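Local structure of cell division GTPase FtsZ, diverged (Clostridium botulinum C, 3V3T) at residues A[185-196]-A[274-283]; A[240-248]-A[261-269]. The protein belongs to the tubulin/FtsZ family as a diverged FtsZ or TubZ-like protein, with a GTPase domain followed by a tubulin-like C-terminal domain. The protein carries 1 engineered substitution. All coordinates share one frame; numbering follows the deposited sequence. Where two conformers were deposited one is given.

Contact 1: A[185-196]-A[274-283]; sequences DFMNMSESHAEG and GYNSKKNIVV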
loop_
_atom_site.group_PDB
_atom_site.type_symbol
_atom_site.label_atom_id
_atom_site.label_comp_id
_atom_site.label_asym_id
_atom_site.label_seq_id
_atom_site.Cartn_x
_atom_site.Cartn_y
_atom_site.Cartn_z
ATOM N N ASP A 185 -4.571 -7.660 -9.451
ATOM C CA ASP A 185 -5.524 -7.358 -10.525
ATOM C C ASP A 185 -5.113 -6.076 -11.231
ATOM O O ASP A 185 -5.147 -5.990 -12.455
ATOM C CB ASP A 185 -6.942 -7.208 -9.982
ATOM C CG ASP A 185 -7.558 -8.532 -9.601
ATOM O OD1 ASP A 185 -7.004 -9.586 -9.990
ATOM O OD2 ASP A 185 -8.594 -8.516 -8.914
ATOM N N PHE A 186 -4.712 -5.085 -10.439
ATOM C CA PHE A 186 -4.197 -3.828 -10.965
ATOM C C PHE A 186 -3.030 -4.073 -11.942
ATOM O O PHE A 186 -3.066 -3.633 -13.089
ATOM C CB PHE A 186 -3.835 -2.915 -9.785
ATOM C CG PHE A 186 -2.890 -1.811 -10.118
ATOM C CD1 PHE A 186 -2.993 -1.123 -11.304
ATOM C CD2 PHE A 186 -1.904 -1.444 -9.212
ATOM C CE1 PHE A 186 -2.117 -0.100 -11.591
ATOM C CE2 PHE A 186 -1.036 -0.418 -9.491
ATOM C CZ PHE A 186 -1.140 0.255 -10.681
ATOM N N MET A 187 -2.026 -4.825 -11.506
ATOM C CA MET A 187 -0.916 -5.188 -12.384
ATOM C C MET A 187 -1.321 -6.011 -13.615
ATOM O O MET A 187 -0.583 -6.060 -14.593
ATOM C CB MET A 187 0.146 -5.950 -11.592
ATOM C CG MET A 187 0.755 -5.151 -10.457
ATOM S SD MET A 187 1.680 -3.724 -11.071
ATOM C CE MET A 187 0.398 -2.505 -11.285
ATOM N N ASN A 188 -2.473 -6.673 -13.576
ATOM C CA ASN A 188 -2.894 -7.481 -14.731
ATOM C C ASN A 188 -3.729 -6.750 -15.791
ATOM O O ASN A 188 -4.240 -7.387 -16.710
ATOM C CB ASN A 188 -3.671 -8.722 -14.282
ATOM C CG ASN A 188 -2.790 -9.769 -13.645
ATOM O OD1 ASN A 188 -1.585 -9.844 -13.910
ATOM N ND2 ASN A 188 -3.392 -10.604 -12.809
ATOM N N MET A 189 -3.886 -5.433 -15.665
ATOM C CA MET A 189 -4.720 -4.677 -16.595
ATOM C C MET A 189 -4.130 -4.642 -17.997
ATOM O O MET A 189 -4.797 -4.228 -18.948
ATOM C CB MET A 189 -4.952 -3.250 -16.096
ATOM C CG MET A 189 -5.845 -3.157 -14.883
ATOM S SD MET A 189 -5.826 -1.504 -14.182
ATOM C CE MET A 189 -6.987 -0.664 -15.250
ATOM N N SER A 190 -2.879 -5.075 -18.128
ATOM C CA SER A 190 -2.233 -5.108 -19.440
ATOM C C SER A 190 -2.457 -6.418 -20.195
ATOM O O SER A 190 -2.118 -6.508 -21.376
ATOM C CB SER A 190 -0.734 -4.809 -19.332
ATOM O OG SER A 190 -0.149 -5.515 -18.250
ATOM N N GLU A 191 -3.025 -7.425 -19.532
ATOM C CA GLU A 191 -3.272 -8.710 -20.178
ATOM C C GLU A 191 -3.969 -8.511 -21.524
ATOM O O GLU A 191 -5.051 -7.922 -21.590
ATOM C CB GLU A 191 -4.083 -9.633 -19.264
ATOM C CG GLU A 191 -3.306 -10.113 -18.041
ATOM C CD GLU A 191 -4.154 -10.921 -17.069
ATOM O OE1 GLU A 191 -5.385 -10.703 -17.014
ATOM O OE2 GLU A 191 -3.584 -11.775 -16.356
ATOM N N SER A 192 -3.337 -9.004 -22.588
ATOM C CA SER A 192 -3.825 -8.792 -23.951
ATOM C C SER A 192 -5.342 -8.940 -24.076
ATOM O O SER A 192 -5.965 -9.763 -23.402
ATOM C CB SER A 192 -3.104 -9.707 -24.949
ATOM O OG SER A 192 -3.505 -11.058 -24.804
ATOM N N HIS A 193 -5.927 -8.120 -24.940
ATOM C CA HIS A 193 -7.369 -8.112 -25.130
ATOM C C HIS A 193 -7.741 -7.260 -26.341
ATOM O O HIS A 193 -7.013 -6.337 -26.711
ATOM C CB HIS A 193 -8.060 -7.583 -23.872
ATOM C CG HIS A 193 -9.555 -7.577 -23.956
ATOM N ND1 HIS A 193 -10.260 -6.575 -24.588
ATOM C CD2 HIS A 193 -10.480 -8.447 -23.484
ATOM C CE1 HIS A 193 -11.556 -6.830 -24.504
ATOM N NE2 HIS A 193 -11.715 -7.960 -23.840
ATOM N N ALA A 194 -8.868 -7.587 -26.964
ATOM C CA ALA A 194 -9.379 -6.810 -28.085
ATOM C C ALA A 194 -10.624 -6.032 -27.657
ATOM O O ALA A 194 -11.602 -6.617 -27.192
ATOM C CB ALA A 194 -9.689 -7.716 -29.266
ATOM N N GLU A 195 -10.584 -4.714 -27.823
ATOM C CA GLU A 195 -9.433 -4.059 -28.429
ATOM C C GLU A 195 -8.612 -3.273 -27.406
ATOM O O GLU A 195 -7.528 -3.703 -27.011
ATOM C CB GLU A 195 -9.871 -3.158 -29.591
ATOM C CG GLU A 195 -10.376 -3.908 -30.832
ATOM C CD GLU A 195 -11.805 -4.427 -30.693
ATOM O OE1 GLU A 195 -12.538 -3.954 -29.798
ATOM O OE2 GLU A 195 -12.195 -5.309 -31.488
ATOM N N GLY A 196 -9.129 -2.128 -26.977
ATOM C CA GLY A 196 -8.402 -1.264 -26.062
ATOM C C GLY A 196 -7.899 -1.922 -24.784
ATOM O O GLY A 196 -8.585 -2.725 -24.159
ATOM N N GLY A 274 -9.227 0.898 -20.713
ATOM C CA GLY A 274 -9.060 -0.354 -21.414
ATOM C C GLY A 274 -10.130 -1.351 -21.036
ATOM O O GLY A 274 -11.053 -1.039 -20.282
ATOM N N TYR A 275 -9.996 -2.563 -21.565
ATOM C CA TYR A 275 -10.938 -3.632 -21.276
ATOM C C TYR A 275 -10.221 -4.896 -20.823
ATOM O O TYR A 275 -9.023 -5.067 -21.057
ATOM C CB TYR A 275 -11.810 -3.908 -22.507
ATOM C CG TYR A 275 -12.546 -2.671 -22.961
ATOM C CD1 TYR A 275 -13.757 -2.301 -22.379
ATOM C CD2 TYR A 275 -12.015 -1.851 -23.949
ATOM C CE1 TYR A 275 -14.425 -1.151 -22.778
ATOM C CE2 TYR A 275 -12.676 -0.704 -24.359
ATOM C CZ TYR A 275 -13.879 -0.357 -23.770
ATOM O OH TYR A 275 -14.529 0.782 -24.188
ATOM N N ASN A 276 -10.957 -5.770 -20.154
ATOM C CA ASN A 276 -10.459 -7.098 -19.857
ATOM C C ASN A 276 -11.634 -8.044 -19.769
ATOM O O ASN A 276 -12.780 -7.610 -19.791
ATOM C CB ASN A 276 -9.639 -7.117 -18.567
ATOM C CG ASN A 276 -10.499 -7.022 -17.330
ATOM O OD1 ASN A 276 -10.753 -8.023 -16.658
ATOM N ND2 ASN A 276 -10.958 -5.817 -17.022
ATOM N N SER A 277 -11.350 -9.334 -19.680
ATOM C CA SER A 277 -12.389 -10.350 -19.779
ATOM C C SER A 277 -12.973 -10.711 -18.421
ATOM O O SER A 277 -13.984 -11.409 -18.347
ATOM C CB SER A 277 -11.819 -11.604 -20.447
ATOM O OG SER A 277 -10.579 -11.972 -19.853
ATOM N N LYS A 278 -12.352 -10.214 -17.353
ATOM C CA LYS A 278 -12.612 -10.738 -16.011
ATOM C C LYS A 278 -13.293 -9.787 -15.014
ATOM O O LYS A 278 -14.349 -10.108 -14.469
ATOM C CB LYS A 278 -11.317 -11.300 -15.410
ATOM C CG LYS A 278 -10.752 -12.480 -16.190
ATOM C CD LYS A 278 -9.373 -12.894 -15.689
ATOM C CE LYS A 278 -8.827 -14.069 -16.501
ATOM N NZ LYS A 278 -7.472 -14.503 -16.056
ATOM N N LYS A 279 -12.688 -8.632 -14.759
ATOM C CA LYS A 279 -13.156 -7.771 -13.677
ATOM C C LYS A 279 -13.364 -6.323 -14.086
ATOM O O LYS A 279 -12.962 -5.906 -15.168
ATOM C CB LYS A 279 -12.192 -7.847 -12.484
ATOM C CG LYS A 279 -12.221 -9.199 -11.787
ATOM C CD LYS A 279 -11.354 -9.233 -10.553
ATOM C CE LYS A 279 -11.513 -10.549 -9.818
ATOM N NZ LYS A 279 -10.606 -10.633 -8.641
ATOM N N ASN A 280 -14.014 -5.561 -13.213
ATOM C CA ASN A 280 -14.154 -4.127 -13.420
ATOM C C ASN A 280 -13.367 -3.397 -12.362
ATOM O O ASN A 280 -13.680 -3.463 -11.168
ATOM C CB ASN A 280 -15.613 -3.699 -13.377
ATOM C CG ASN A 280 -16.436 -4.383 -14.424
ATOM O OD1 ASN A 280 -16.306 -4.098 -15.618
ATOM N ND2 ASN A 280 -17.287 -5.308 -13.990
ATOM N N ILE A 281 -12.329 -2.706 -12.800
ATOM C CA ILE A 281 -11.386 -2.160 -11.854
ATOM C C ILE A 281 -11.034 -0.713 -12.172
ATOM O O ILE A 281 -10.814 -0.349 -13.326
ATOM C CB ILE A 281 -10.137 -3.070 -11.747
ATOM C CG1 ILE A 281 -9.053 -2.423 -10.879
ATOM C CG2 ILE A 281 -9.601 -3.399 -13.106
ATOM C CD1 ILE A 281 -7.902 -3.374 -10.547
ATOM N N VAL A 282 -11.032 0.111 -11.130
ATOM C CA VAL A 282 -10.585 1.486 -11.218
ATOM C C VAL A 282 -9.384 1.677 -10.299
ATOM O O VAL A 282 -9.414 1.315 -9.118
ATOM C CB VAL A 282 -11.685 2.472 -10.755
ATOM C CG1 VAL A 282 -11.207 3.923 -10.909
ATOM C CG2 VAL A 282 -12.987 2.230 -11.510
ATOM N N VAL A 283 -8.325 2.260 -10.842
ATOM C CA VAL A 283 -7.186 2.641 -10.041
ATOM C C VAL A 283 -7.063 4.150 -10.069
ATOM O O VAL A 283 -6.903 4.737 -11.140
ATOM C CB VAL A 283 -5.896 2.034 -10.606
ATOM C CG1 VAL A 283 -4.704 2.403 -9.717
ATOM C CG2 VAL A 283 -6.044 0.525 -10.719
#

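Contact 2: A[240-248]-A[261-269]; sequences YTTNTCEFM and IKSIVGYPR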
loop_
_atom_site.group_PDB
_atom_site.type_symbol
_atom_site.label_atom_id
_atom_site.label_comp_id
_atom_site.label_asym_id
_atom_site.label_seq_id
_atom_site.Cartn_x
_atom_site.Cartn_y
_atom_site.Cartn_z
ATOM N N TYR A 240 -10.880 8.607 1.749
ATOM C CA TYR A 240 -10.401 9.926 1.346
ATOM C C TYR A 240 -11.567 10.883 1.126
ATOM O O TYR A 240 -12.632 10.478 0.665
ATOM C CB TYR A 240 -9.513 9.840 0.093
ATOM C CG TYR A 240 -10.177 9.285 -1.152
ATOM C CD1 TYR A 240 -10.791 10.133 -2.074
ATOM C CD2 TYR A 240 -10.162 7.916 -1.425
ATOM C CE1 TYR A 240 -11.376 9.638 -3.226
ATOM C CE2 TYR A 240 -10.753 7.405 -2.576
ATOM C CZ TYR A 240 -11.352 8.269 -3.472
ATOM O OH TYR A 240 -11.934 7.768 -4.621
ATOM N N THR A 241 -11.361 12.156 1.456
ATOM C CA THR A 241 -12.448 13.139 1.427
ATOM C C THR A 241 -12.353 14.116 0.264
ATOM O O THR A 241 -13.276 14.899 0.035
ATOM C CB THR A 241 -12.540 13.936 2.749
ATOM O OG1 THR A 241 -11.222 14.307 3.180
ATOM C CG2 THR A 241 -13.209 13.100 3.842
ATOM N N THR A 242 -11.243 14.080 -0.467
ATOM C CA THR A 242 -11.089 14.961 -1.619
ATOM C C THR A 242 -11.798 14.375 -2.833
ATOM O O THR A 242 -12.299 13.253 -2.783
ATOM C CB THR A 242 -9.608 15.210 -1.953
ATOM O OG1 THR A 242 -8.933 13.955 -2.073
ATOM C CG2 THR A 242 -8.954 16.018 -0.861
ATOM N N ASN A 243 -11.833 15.142 -3.917
ATOM C CA ASN A 243 -12.541 14.756 -5.136
ATOM C C ASN A 243 -11.706 14.798 -6.413
ATOM O O ASN A 243 -12.249 14.772 -7.524
ATOM C CB ASN A 243 -13.783 15.629 -5.327
ATOM C CG ASN A 243 -15.032 14.982 -4.768
ATOM O OD1 ASN A 243 -15.828 14.398 -5.512
ATOM N ND2 ASN A 243 -15.207 15.068 -3.448
ATOM N N THR A 244 -10.391 14.875 -6.260
ATOM C CA THR A 244 -9.511 14.882 -7.420
ATOM C C THR A 244 -8.446 13.826 -7.271
ATOM O O THR A 244 -8.009 13.525 -6.158
ATOM C CB THR A 244 -8.809 16.239 -7.603
ATOM O OG1 THR A 244 -7.931 16.467 -6.495
ATOM C CG2 THR A 244 -9.821 17.362 -7.685
ATOM N N CYS A 245 -8.034 13.254 -8.394
ATOM C CA CYS A 245 -6.824 12.455 -8.418
ATOM C C CYS A 245 -5.985 12.893 -9.603
ATOM O O CYS A 245 -6.360 13.797 -10.341
ATOM C CB CYS A 245 -7.128 10.957 -8.477
ATOM S SG CYS A 245 -8.082 10.458 -9.891
ATOM N N GLU A 246 -4.847 12.247 -9.788
ATOM C CA GLU A 246 -3.925 12.660 -10.833
ATOM C C GLU A 246 -4.121 11.796 -12.085
ATOM O O GLU A 246 -4.613 12.274 -13.101
ATOM C CB GLU A 246 -2.487 12.592 -10.297
ATOM C CG GLU A 246 -1.652 13.841 -10.553
ATOM C CD GLU A 246 -2.306 15.124 -10.062
ATOM O OE1 GLU A 246 -3.009 15.097 -9.034
ATOM O OE2 GLU A 246 -2.111 16.167 -10.710
ATOM N N PHE A 247 -3.733 10.528 -12.016
ATOM C CA PHE A 247 -3.982 9.603 -13.117
ATOM C C PHE A 247 -4.984 8.548 -12.662
ATOM O O PHE A 247 -4.899 8.050 -11.541
ATOM C CB PHE A 247 -2.708 8.886 -13.553
ATOM C CG PHE A 247 -1.645 9.789 -14.096
ATOM C CD1 PHE A 247 -1.943 11.073 -14.508
ATOM C CD2 PHE A 247 -0.340 9.340 -14.208
ATOM C CE1 PHE A 247 -0.960 11.899 -15.022
ATOM C CE2 PHE A 247 0.646 10.158 -14.720
ATOM C CZ PHE A 247 0.336 11.439 -15.130
ATOM N N MET A 248 -5.933 8.223 -13.536
ATOM C CA MET A 248 -6.898 7.177 -13.260
ATOM C C MET A 248 -6.797 6.069 -14.296
ATOM O O MET A 248 -6.661 6.335 -15.485
ATOM C CB MET A 248 -8.306 7.758 -13.240
ATOM C CG MET A 248 -9.382 6.750 -12.962
ATOM S SD MET A 248 -11.020 7.529 -12.894
ATOM C CE MET A 248 -10.902 8.428 -11.366
ATOM N N ILE A 261 -17.907 7.389 -13.578
ATOM C CA ILE A 261 -16.919 6.833 -12.667
ATOM C C ILE A 261 -16.173 7.965 -11.993
ATOM O O ILE A 261 -15.957 7.939 -10.789
ATOM C CB ILE A 261 -15.900 5.927 -13.398
ATOM C CG1 ILE A 261 -16.590 4.670 -13.940
ATOM C CG2 ILE A 261 -14.717 5.569 -12.471
ATOM C CD1 ILE A 261 -15.682 3.774 -14.737
ATOM N N LYS A 262 -15.770 8.953 -12.785
ATOM C CA LYS A 262 -15.083 10.126 -12.262
ATOM C C LYS A 262 -15.991 10.841 -11.269
ATOM O O LYS A 262 -15.540 11.413 -10.275
ATOM C CB LYS A 262 -14.706 11.063 -13.411
ATOM C CG LYS A 262 -13.661 10.492 -14.361
ATOM C CD LYS A 262 -13.448 11.394 -15.567
ATOM C CE LYS A 262 -12.410 10.805 -16.511
ATOM N NZ LYS A 262 -12.257 11.573 -17.785
ATOM N N SER A 263 -17.287 10.779 -11.535
ATOM C CA SER A 263 -18.263 11.424 -10.678
ATOM C C SER A 263 -18.219 10.843 -9.265
ATOM O O SER A 263 -18.357 11.564 -8.270
ATOM C CB SER A 263 -19.660 11.286 -11.281
ATOM O OG SER A 263 -20.643 11.788 -10.397
ATOM N N ILE A 264 -18.018 9.538 -9.171
ATOM C CA ILE A 264 -18.019 8.901 -7.863
ATOM C C ILE A 264 -16.619 8.822 -7.258
ATOM O O ILE A 264 -16.446 8.975 -6.050
ATOM C CB ILE A 264 -18.624 7.494 -7.921
ATOM C CG1 ILE A 264 -20.072 7.554 -8.413
ATOM C CG2 ILE A 264 -18.603 6.856 -6.545
ATOM C CD1 ILE A 264 -21.011 8.107 -7.383
ATOM N N VAL A 265 -15.616 8.591 -8.094
ATOM C CA VAL A 265 -14.287 8.270 -7.582
ATOM C C VAL A 265 -13.380 9.481 -7.392
ATOM O O VAL A 265 -12.559 9.510 -6.484
ATOM C CB VAL A 265 -13.569 7.241 -8.470
ATOM C CG1 VAL A 265 -12.152 6.994 -7.946
ATOM C CG2 VAL A 265 -14.349 5.943 -8.482
ATOM N N GLY A 266 -13.524 10.472 -8.257
ATOM C CA GLY A 266 -12.612 11.599 -8.265
ATOM C C GLY A 266 -12.307 11.997 -9.696
ATOM O O GLY A 266 -12.354 11.167 -10.604
ATOM N N TYR A 267 -12.022 13.275 -9.908
ATOM C CA TYR A 267 -11.750 13.776 -11.249
ATOM C C TYR A 267 -10.241 13.785 -11.519
ATOM O O TYR A 267 -9.485 14.478 -10.844
ATOM C CB TYR A 267 -12.386 15.158 -11.417
ATOM C CG TYR A 267 -13.895 15.063 -11.487
ATOM C CD1 TYR A 267 -14.543 14.865 -12.703
ATOM C CD2 TYR A 267 -14.670 15.130 -10.340
ATOM C CE1 TYR A 267 -15.920 14.747 -12.771
ATOM C CE2 TYR A 267 -16.048 15.017 -10.399
ATOM C CZ TYR A 267 -16.667 14.826 -11.615
ATOM O OH TYR A 267 -18.038 14.709 -11.676
ATOM N N PRO A 268 -9.792 12.981 -12.488
ATOM C CA PRO A 268 -8.354 12.886 -12.781
ATOM C C PRO A 268 -7.951 13.937 -13.808
ATOM O O PRO A 268 -8.825 14.490 -14.464
ATOM C CB PRO A 268 -8.232 11.497 -13.394
ATOM C CG PRO A 268 -9.546 11.344 -14.150
ATOM C CD PRO A 268 -10.592 12.090 -13.342
ATOM N N ARG A 269 -6.659 14.224 -13.932
ATOM C CA ARG A 269 -6.221 15.115 -14.999
ATOM C C ARG A 269 -5.842 14.278 -16.215
ATOM O O ARG A 269 -5.664 14.793 -17.308
ATOM C CB ARG A 269 -5.076 16.029 -14.552
ATOM C CG ARG A 269 -3.817 15.310 -14.186
ATOM C CD ARG A 269 -2.734 16.300 -13.834
ATOM N NE ARG A 269 -1.623 16.220 -14.772
ATOM C CZ ARG A 269 -0.504 15.534 -14.558
ATOM N NH1 ARG A 269 -0.332 14.872 -13.418
ATOM N NH2 ARG A 269 0.447 15.521 -15.484
#

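Contact 1: A[185-196]-A[274-283]
Phe186 lays one face of its ring over Val283, whose CG1 stands 4.2 Å from the ring centroid and 16° off its normal, a CH-pi contact. Here the end of helix 172-187, the core helix of this tubulin/FtsZ fold, rests on strand 281-287. With CG anti to the backbone N (chi1 160°), the ring reaches past the helix toward the strand, and Val283 CG2 closes to 3.5 Å from Phe186 CD1. Two residues earlier on the strand, Ile281 CD1 fits against the backbone N of Phe186, while the bent Met189 chain brings its SD to 4.0 Å from Val283 CG2. At the more exposed margin Lys279, extended beyond CG, crosses Asp185 at about a right angle; its NZ meets OD2 on the syn side in a salt bridge. Glu217 stands close to Asp185, and the lysine probably offsets the repulsion between the two carboxylates. Asn276 braces loop 276-280: its OD1 takes Lys278 N (an Asx turn) and Lys279 N (an Asx motif). Farther out, Tyr275 N donates to Gly196 O at 3.0 Å, and the His193 ring lies over the Tyr275-Asn276 peptide, its CE1 3.5 Å from Tyr275 CB.

Contact 2: A[240-248]-A[261-269]
Met248 reaches from strand 247-252 into the tight side of the contact, its CB against Pro268 CB at 3.7 Å and its CE against Val265 CG1 at 3.9 Å. The chain runs out with CG anti to the backbone N (chi1 180°) and bends only at chi3, which turns the methyl toward the end of helix 258-265; SD then lies beside Ile261 and Lys262. Cys245 SG packs on the same proline ring. Tyr240 adds a polar anchor: its OH donates to Val265 O at 2.6 Å, in the carbonyl plane and on a lone pair, so a carbonyl at the helix end is held by a side chain. Gly266, with positive phi, lets the chain leave the helix and run close beside 243-245. There Tyr267 N donates to Asn243 O at 2.8 Å and Cys245 N to Tyr267 O at 3.1 Å, a single beta bridge between Thr244 and Tyr267.

The outer side is looser. Asn243 and Tyr267 are exposed, and Arg269 is held by its backbone N, which donates to Glu246 O. Its guanidinium has one face over Phe247 CE1, the two planes 43° apart, while NH1 reaches Glu246 OE2 at 3.5 Å, a salt bridge whose hydrogen bond is weak. Glu246 and Phe247 both face Thr285 of the neighbouring strand 281-287, a classic beta bulge. Together these contacts close the beta-alpha-beta unit of strand 247-252, helix 258-265 and strand 270-275 in the tubulin-like C-terminal domain.

Overall arrangement
The centres of contacts 1 and 2 lie about 19 Å apart, and both reach the same mixed sheet. In it strand 247-252 lies between strands 281-287 and 270-275, the latter outermost within this chain. Along the chain contact 2 is nested inside the loop closed by contact 1: 185-196 comes first, then 240-248 and 261-269, and finally 274-283. They meet where Val282 packs on Met248 and Ile261; Val282 points to the opposite face of strand 281-287 from Ile281 and Val283, which serve contact 1. Helices 172-187 and 258-265 thus pack on opposite faces of this part of the sheet.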